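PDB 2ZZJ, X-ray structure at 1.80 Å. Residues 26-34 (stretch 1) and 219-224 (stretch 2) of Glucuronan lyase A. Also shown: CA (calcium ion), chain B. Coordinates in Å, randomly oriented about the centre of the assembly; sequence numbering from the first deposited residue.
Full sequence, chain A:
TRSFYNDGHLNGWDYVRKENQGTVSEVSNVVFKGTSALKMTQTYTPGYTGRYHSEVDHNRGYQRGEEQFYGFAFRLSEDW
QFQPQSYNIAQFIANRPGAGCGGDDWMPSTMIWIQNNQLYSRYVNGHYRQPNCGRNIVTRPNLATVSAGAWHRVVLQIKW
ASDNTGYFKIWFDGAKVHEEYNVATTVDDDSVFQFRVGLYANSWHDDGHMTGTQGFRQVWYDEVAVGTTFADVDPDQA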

# COMPACT_ATOMS: atom_id res chain seq x y z
N GLU A 26 -4.39 1.87 18.17
CA GLU A 26 -3.88 3.24 18.34
C GLU A 26 -2.85 3.29 19.44
O GLU A 26 -3.04 2.66 20.50
CB GLU A 26 -5.01 4.21 18.70
CG GLU A 26 -6.12 4.18 17.76
CD GLU A 26 -7.23 5.13 18.14
OE1 GLU A 26 -7.32 5.51 19.34
OE2 GLU A 26 -8.02 5.48 17.25
N VAL A 27 -1.75 4.01 19.19
CA VAL A 27 -0.69 4.17 20.17
C VAL A 27 -0.36 5.65 20.30
O VAL A 27 -0.68 6.43 19.40
CB VAL A 27 0.58 3.35 19.77
CG1 VAL A 27 0.24 1.87 19.63
CG2 VAL A 27 1.23 3.91 18.45
N SER A 28 0.25 6.04 21.42
CA SER A 28 0.68 7.40 21.65
C SER A 28 2.18 7.54 21.90
O SER A 28 2.70 8.67 22.05
CB SER A 28 -0.15 8.02 22.81
OG SER A 28 -0.22 7.12 23.91
N ASN A 29 2.90 6.42 21.92
CA ASN A 29 4.35 6.43 22.18
C ASN A 29 5.26 6.49 20.97
O ASN A 29 6.40 6.91 21.07
CB ASN A 29 4.78 5.24 23.06
CG ASN A 29 4.48 3.89 22.42
OD1 ASN A 29 3.56 3.75 21.59
ND2 ASN A 29 5.23 2.86 22.83
N VAL A 30 4.75 6.05 19.82
CA VAL A 30 5.51 6.06 18.57
C VAL A 30 4.58 6.75 17.59
O VAL A 30 3.61 6.16 17.14
CB VAL A 30 5.84 4.62 18.09
CG1 VAL A 30 6.60 4.65 16.76
CG2 VAL A 30 6.66 3.84 19.18
N VAL A 31 4.85 8.02 17.34
CA VAL A 31 3.91 8.90 16.64
C VAL A 31 4.68 9.80 15.68
O VAL A 31 5.75 10.29 16.02
CB VAL A 31 3.10 9.76 17.65
CG1 VAL A 31 2.37 10.89 16.96
CG2 VAL A 31 2.11 8.88 18.42
N PHE A 32 4.14 10.02 14.47
CA PHE A 32 4.79 10.94 13.56
C PHE A 32 4.40 12.42 13.82
O PHE A 32 5.25 13.30 13.84
CB PHE A 32 4.52 10.55 12.09
CG PHE A 32 5.08 11.53 11.09
CD1 PHE A 32 6.47 11.69 10.96
CD2 PHE A 32 4.23 12.29 10.29
CE1 PHE A 32 7.01 12.61 10.06
CE2 PHE A 32 4.76 13.23 9.37
CZ PHE A 32 6.16 13.39 9.26
N LYS A 33 3.11 12.68 14.00
CA LYS A 33 2.61 14.04 14.21
C LYS A 33 1.45 13.93 15.19
O LYS A 33 0.73 12.92 15.19
CB LYS A 33 2.14 14.64 12.87
CG LYS A 33 1.86 16.13 12.89
CD LYS A 33 1.29 16.65 11.54
CE LYS A 33 2.26 16.46 10.36
NZ LYS A 33 1.79 17.07 9.03
N GLY A 34 1.26 14.96 16.03
CA GLY A 34 0.16 14.91 17.00
C GLY A 34 0.44 13.91 18.10
O GLY A 34 1.59 13.67 18.44
N VAL A 219 4.77 -2.49 12.09
CA VAL A 219 4.89 -1.30 11.24
C VAL A 219 3.87 -0.27 11.78
O VAL A 219 2.73 -0.66 12.09
CB VAL A 219 4.61 -1.59 9.75
CG1 VAL A 219 4.79 -0.25 8.91
CG2 VAL A 219 5.54 -2.71 9.21
N TRP A 220 4.29 0.98 11.93
CA TRP A 220 3.43 2.07 12.39
C TRP A 220 3.05 2.95 11.19
O TRP A 220 3.81 3.01 10.21
CB TRP A 220 4.14 2.92 13.42
CG TRP A 220 4.36 2.25 14.74
CD1 TRP A 220 3.69 2.50 15.92
CD2 TRP A 220 5.29 1.22 15.03
NE1 TRP A 220 4.18 1.68 16.94
CE2 TRP A 220 5.16 0.89 16.41
CE3 TRP A 220 6.23 0.53 14.26
CZ2 TRP A 220 5.92 -0.10 17.00
CZ3 TRP A 220 7.02 -0.45 14.89
CH2 TRP A 220 6.85 -0.76 16.23
N TYR A 221 1.88 3.61 11.27
CA TYR A 221 1.40 4.50 10.23
C TYR A 221 0.84 5.76 10.84
O TYR A 221 0.34 5.74 11.98
CB TYR A 221 0.27 3.84 9.44
CG TYR A 221 0.71 2.69 8.60
CD1 TYR A 221 1.02 2.88 7.24
CD2 TYR A 221 0.84 1.42 9.13
CE1 TYR A 221 1.45 1.79 6.42
CE2 TYR A 221 1.28 0.32 8.33
CZ TYR A 221 1.56 0.53 7.00
OH TYR A 221 1.92 -0.57 6.25
N ASP A 222 0.85 6.83 10.07
CA ASP A 222 0.26 8.09 10.52
C ASP A 222 0.04 9.00 9.33
O ASP A 222 0.61 8.78 8.25
CB ASP A 222 1.24 8.74 11.51
CG ASP A 222 0.56 9.75 12.44
OD1 ASP A 222 -0.66 10.04 12.28
OD2 ASP A 222 1.28 10.25 13.32
N GLU A 223 -0.76 10.06 9.54
CA GLU A 223 -0.83 11.16 8.64
C GLU A 223 -1.12 10.69 7.19
O GLU A 223 -0.33 10.93 6.28
CB GLU A 223 0.49 11.99 8.74
CG GLU A 223 0.41 13.41 8.27
CD GLU A 223 -0.48 14.33 9.15
OE1 GLU A 223 -0.55 15.52 8.76
OE2 GLU A 223 -1.10 13.90 10.17
N VAL A 224 -2.26 10.02 7.00
CA VAL A 224 -2.66 9.51 5.68
C VAL A 224 -3.64 10.49 5.07
O VAL A 224 -4.52 11.02 5.78
CB VAL A 224 -3.33 8.11 5.79
CG1 VAL A 224 -3.57 7.51 4.37
CG2 VAL A 224 -2.48 7.13 6.64
CA CA B . -0.82 11.44 14.28
O HOH W 1 3.87 1.58 19.74
O HOH W 2 -1.14 13.29 12.77
O HOH W 3 -2.47 12.35 15.91

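How do the two backbones lie against each other? Stretch 2 is a strand throughout, whereas stretch 1 leaves its own strand after Val27 and runs on as loop or turn. Moving forward along both, Val30 lies nearest Trp220, Phe32 nearest Asp222 and Lys33 nearest Glu223. The CA atoms of Phe32 and Asp222 are 6.2 Å apart, and no backbone-to-backbone hydrogen bond joins the stretches; each direct hydrogen bond involves at least one side chain, and backbone atoms of Phe32 and Lys33 meet Asp222 or the calcium it binds.

What does the apolar end consist of? The indole of Trp220 is the centrepiece. Val30 sits over one face, its CG1 3.7 Å from the centroid of the five-membered ring and almost on the ring normal, a CH-pi contact. Val27 meets the ring at its edge, with CG2 3.8 Å from Trp220 CD1. The polar NE1 of Trp220 donates to water 1 (2.8 Å), which in turn donates to Asn29 OD1 (2.9 Å), bridging the stretches.

How does calcium hold the other end? Asp222 binds the ion with both carboxylate oxygens, OD1 at 2.4 Å and OD2 at 2.6 Å, while Lys33 contributes its backbone O at 2.3 Å. Two waters and atoms from elsewhere in the structure complete the site. Lys33 O and Asp222 OD2 approach to 3.3 Å as ligands of the same cation.

Which charged and polar groups reinforce that site? Asp222 OD2 also accepts from two successive amides, Lys33 N at 3.1 Å with good geometry and Phe32 N at 3.1 Å in a weak bond. Beyond it, Lys33 NZ forms a salt bridge with Glu223 OE1 at 2.8 Å, pairing opposite charges. Glu223 OE2 accepts from calcium-bound water 2 (2.7 Å), linking this carboxylate to the metal site. Between these polar contacts, Glu223 CB touches the edge of the Phe32 ring, 4.1 Å from CD2.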